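Local coordinates for protein probable transcriptional regulator (Pseudomonas aeruginosa, PDB 2FBI) that probably binds DNA as a dimeric MarR-type winged helix-turn-helix regulator and controls transcription of its target genes, at residues A[22-27]-A[116-121]. Sequence-based numbering, arbitrary orientation.
Sequences MSFFRP and QRIQER
I118 reaches between F24 and F25, and this branched side chain forms the tight centre of a contact made mainly of apolar carbon. Its CG1 sits over one face of the F24 ring as a CH-pi contact, 4.0 Å from the ring centroid and 22° off the normal, displaced toward the CG side of the ring, where CG1 and F24 CG are 3.8 Å apart. The terminal methyl lies by F24 CB and also reaches the F25 ring: with CG1 beside the backbone N (chi1 -70°) and the chain then extended, CD1 arrives 3.6 Å from F25 CE2 and equally close to CZ. F25 thus meets I118 with the far end of its ring, whereas F24 offers a face.

Toward solvent the packing thins to arginine methylenes. R117 brings CB to 4.0 Å from F24 CD1, after which its chain leads away. R121, with CG anti to its backbone N (chi1 -173°), runs extended to the tip of the F24 ring, and its CD lies near the ring plane at the edge, 3.8 Å from F24 CZ. Its NE is hydrogen-bonded to the backbone O of I140 of the second subunit, and F24 also packs on that residue, so this looser margin belongs to the dimer interface.

On the buried side, F25 also packs against Y115 and M111 of helix 98-122, and I118 touches A21 of helix 10-22. The contact therefore joins segment 22-27, where helix 10-22 gives way to helix 26-32, to the C-terminal part of long helix 98-122, shortly before helix 124-138, in the helical dimerisation region characteristic of MarR proteins.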
ATOM      1  N   MET A  22       8.433   6.435  -0.626  1.00 33.31           N
ATOM      2  CA  MET A  22       8.477   6.540   0.836  1.00 33.12           C
ATOM      3  C   MET A  22       9.882   6.636   1.431  1.00 34.56           C
ATOM      4  O   MET A  22      10.046   7.183   2.522  1.00 34.47           O
ATOM      5  CB  MET A  22       7.678   5.446   1.589  1.00 32.50           C
ATOM      6  CG  MET A  22       6.142   5.618   1.551  1.00 32.39           C
ATOM      7  SD  MET A  22       5.461   7.104   2.326  1.00 33.52           S
ATOM      8  CE  MET A  22       6.038   6.958   3.995  1.00 31.73           C
ATOM      9  N   SER A  23      10.890   6.116   0.756  1.00 34.38           N
ATOM     10  CA  SER A  23      12.230   6.341   1.310  1.00 37.03           C
ATOM     11  C   SER A  23      12.609   7.841   1.334  1.00 36.62           C
ATOM     12  O   SER A  23      13.413   8.270   2.140  1.00 35.93           O
ATOM     13  CB  SER A  23      13.292   5.486   0.615  1.00 36.56           C
ATOM     14  OG  SER A  23      13.086   5.417  -0.773  1.00 40.48           O
ATOM     15  N   PHE A  24      11.965   8.646   0.482  1.00 36.63           N
ATOM     16  CA  PHE A  24      12.151  10.111   0.534  1.00 35.24           C
ATOM     17  C   PHE A  24      11.465  10.807   1.696  1.00 34.52           C
ATOM     18  O   PHE A  24      11.877  11.895   2.065  1.00 35.36           O
ATOM     19  CB  PHE A  24      11.779  10.722  -0.790  1.00 35.11           C
ATOM     20  CG  PHE A  24      12.716  10.342  -1.885  1.00 37.73           C
ATOM     21  CD1 PHE A  24      13.809  11.172  -2.211  1.00 41.01           C
ATOM     22  CD2 PHE A  24      12.542   9.169  -2.589  1.00 37.14           C
ATOM     23  CE1 PHE A  24      14.683  10.824  -3.232  1.00 38.19           C
ATOM     24  CE2 PHE A  24      13.412   8.818  -3.605  1.00 38.05           C
ATOM     25  CZ  PHE A  24      14.491   9.656  -3.919  1.00 38.98           C
ATOM     26  N   PHE A  25      10.429  10.202   2.290  1.00 32.60           N
ATOM     27  CA  PHE A  25       9.749  10.839   3.399  1.00 31.77           C
ATOM     28  C   PHE A  25       9.976  10.171   4.736  1.00 32.43           C
ATOM     29  O   PHE A  25       9.703  10.784   5.754  1.00 30.76           O
ATOM     30  CB  PHE A  25       8.204  11.022   3.162  1.00 31.94           C
ATOM     31  CG  PHE A  25       7.860  11.598   1.777  1.00 31.51           C
ATOM     32  CD1 PHE A  25       7.880  12.992   1.555  1.00 26.75           C
ATOM     33  CD2 PHE A  25       7.558  10.754   0.727  1.00 26.85           C
ATOM     34  CE1 PHE A  25       7.670  13.515   0.294  1.00 27.10           C
ATOM     35  CE2 PHE A  25       7.310  11.282  -0.545  1.00 28.61           C
ATOM     36  CZ  PHE A  25       7.362  12.671  -0.740  1.00 28.40           C
ATOM     37  N   ARG A  26      10.378   8.906   4.784  1.00 34.01           N
ATOM     38  CA  ARG A  26      10.329   8.275   6.141  1.00 36.40           C
ATOM     39  C   ARG A  26      11.298   8.960   7.117  1.00 36.00           C
ATOM     40  O   ARG A  26      10.951   9.160   8.293  1.00 37.97           O
ATOM     41  CB  ARG A  26      10.519   6.756   6.107  1.00 37.92           C
ATOM     42  CG  ARG A  26       9.230   5.996   5.719  1.00 39.89           C
ATOM     43  CD  ARG A  26       9.297   4.519   6.073  1.00 42.63           C
ATOM     44  NE  ARG A  26       8.127   3.835   5.535  1.00 42.51           N
ATOM     45  CZ  ARG A  26       8.127   3.086   4.431  1.00 43.41           C
ATOM     46  NH1 ARG A  26       6.995   2.520   4.017  1.00 44.39           N
ATOM     47  NH2 ARG A  26       9.238   2.896   3.740  1.00 40.74           N
ATOM     48  N   PRO A  27      12.479   9.378   6.627  1.00 35.80           N
ATOM     49  CA  PRO A  27      13.390  10.091   7.560  1.00 36.28           C
ATOM     50  C   PRO A  27      12.813  11.323   8.171  1.00 35.73           C
ATOM     51  O   PRO A  27      12.868  11.453   9.392  1.00 37.42           O
ATOM     52  CB  PRO A  27      14.621  10.358   6.706  1.00 36.42           C
ATOM     53  CG  PRO A  27      14.607   9.279   5.730  1.00 36.88           C
ATOM     54  CD  PRO A  27      13.140   9.182   5.331  1.00 35.53           C
ATOM     55  N   GLN A 116      10.507  17.895  -4.122  1.00 36.67           N
ATOM     56  CA  GLN A 116      11.506  18.460  -5.054  1.00 39.96           C
ATOM     57  C   GLN A 116      12.597  17.444  -5.441  1.00 39.23           C
ATOM     58  O   GLN A 116      12.953  17.332  -6.609  1.00 40.46           O
ATOM     59  CB  GLN A 116      12.102  19.768  -4.502  1.00 39.05           C
ATOM     60  CG  GLN A 116      11.064  20.910  -4.537  1.00 43.73           C
ATOM     61  CD  GLN A 116      11.369  22.124  -3.605  1.00 45.11           C
ATOM     62  OE1 GLN A 116      12.140  22.035  -2.615  1.00 50.76           O
ATOM     63  NE2 GLN A 116      10.729  23.264  -3.921  1.00 49.61           N
ATOM     64  N   ARG A 117      13.078  16.666  -4.472  1.00 38.70           N
ATOM     65  CA  ARG A 117      14.029  15.577  -4.757  1.00 37.95           C
ATOM     66  C   ARG A 117      13.427  14.522  -5.667  1.00 37.73           C
ATOM     67  O   ARG A 117      14.108  14.011  -6.571  1.00 37.42           O
ATOM     68  CB  ARG A 117      14.524  14.956  -3.463  1.00 36.71           C
ATOM     69  CG  ARG A 117      15.347  15.904  -2.594  1.00 39.10           C
ATOM     70  CD  ARG A 117      15.899  15.206  -1.320  1.00 39.62           C
ATOM     71  NE  ARG A 117      16.820  16.121  -0.602  1.00 51.89           N
ATOM     72  CZ  ARG A 117      16.555  16.833   0.513  1.00 55.43           C
ATOM     73  NH1 ARG A 117      15.364  16.775   1.128  1.00 57.42           N
ATOM     74  NH2 ARG A 117      17.498  17.622   1.034  1.00 57.18           N
ATOM     75  N   ILE A 118      12.138  14.190  -5.449  1.00 37.18           N
ATOM     76  CA  ILE A 118      11.455  13.199  -6.293  1.00 36.53           C
ATOM     77  C   ILE A 118      11.272  13.730  -7.717  1.00 37.67           C
ATOM     78  O   ILE A 118      11.497  13.025  -8.709  1.00 37.45           O
ATOM     79  CB  ILE A 118      10.085  12.734  -5.672  1.00 37.18           C
ATOM     80  CG1 ILE A 118      10.347  11.881  -4.403  1.00 34.48           C
ATOM     81  CG2 ILE A 118       9.222  12.015  -6.733  1.00 34.65           C
ATOM     82  CD1 ILE A 118       9.106  11.369  -3.622  1.00 35.76           C
ATOM     83  N   GLN A 119      10.891  14.996  -7.808  1.00 39.87           N
ATOM     84  CA  GLN A 119      10.608  15.637  -9.093  1.00 42.11           C
ATOM     85  C   GLN A 119      11.896  15.674  -9.944  1.00 42.02           C
ATOM     86  O   GLN A 119      11.878  15.284 -11.109  1.00 42.98           O
ATOM     87  CB  GLN A 119      10.103  17.035  -8.812  1.00 42.93           C
ATOM     88  CG  GLN A 119       9.126  17.585  -9.819  1.00 49.15           C
ATOM     89  CD  GLN A 119       8.832  19.033  -9.502  1.00 56.07           C
ATOM     90  OE1 GLN A 119       8.274  19.347  -8.428  1.00 57.88           O
ATOM     91  NE2 GLN A 119       9.270  19.942 -10.393  1.00 56.95           N
ATOM     92  N   GLU A 120      13.009  16.080  -9.336  1.00 41.95           N
ATOM     93  CA  GLU A 120      14.321  16.107 -10.020  1.00 42.71           C
ATOM     94  C   GLU A 120      14.773  14.736 -10.500  1.00 41.70           C
ATOM     95  O   GLU A 120      15.176  14.578 -11.632  1.00 41.53           O
ATOM     96  CB  GLU A 120      15.383  16.720  -9.102  1.00 43.05           C
ATOM     97  CG  GLU A 120      15.090  18.164  -8.763  1.00 47.44           C
ATOM     98  CD  GLU A 120      15.904  18.692  -7.596  1.00 57.11           C
ATOM     99  OE1 GLU A 120      16.744  17.928  -7.049  1.00 60.14           O
ATOM    100  OE2 GLU A 120      15.706  19.889  -7.219  1.00 61.21           O
ATOM    101  N   ARG A 121      14.653  13.740  -9.636  1.00 41.52           N
ATOM    102  CA  ARG A 121      15.142  12.416  -9.906  1.00 40.64           C
ATOM    103  C   ARG A 121      14.183  11.624 -10.766  1.00 41.60           C
ATOM    104  O   ARG A 121      14.611  10.727 -11.481  1.00 41.37           O
ATOM    105  CB  ARG A 121      15.395  11.735  -8.576  1.00 41.54           C
ATOM    106  CG  ARG A 121      16.060  10.394  -8.602  1.00 40.75           C
ATOM    107  CD  ARG A 121      16.427  10.038  -7.157  1.00 39.88           C
ATOM    108  NE  ARG A 121      16.827   8.633  -7.039  1.00 38.52           N
ATOM    109  CZ  ARG A 121      18.050   8.176  -7.292  1.00 35.06           C
ATOM    110  NH1 ARG A 121      18.989   9.017  -7.685  1.00 31.83           N
ATOM    111  NH2 ARG A 121      18.308   6.883  -7.165  1.00 35.42           N
TER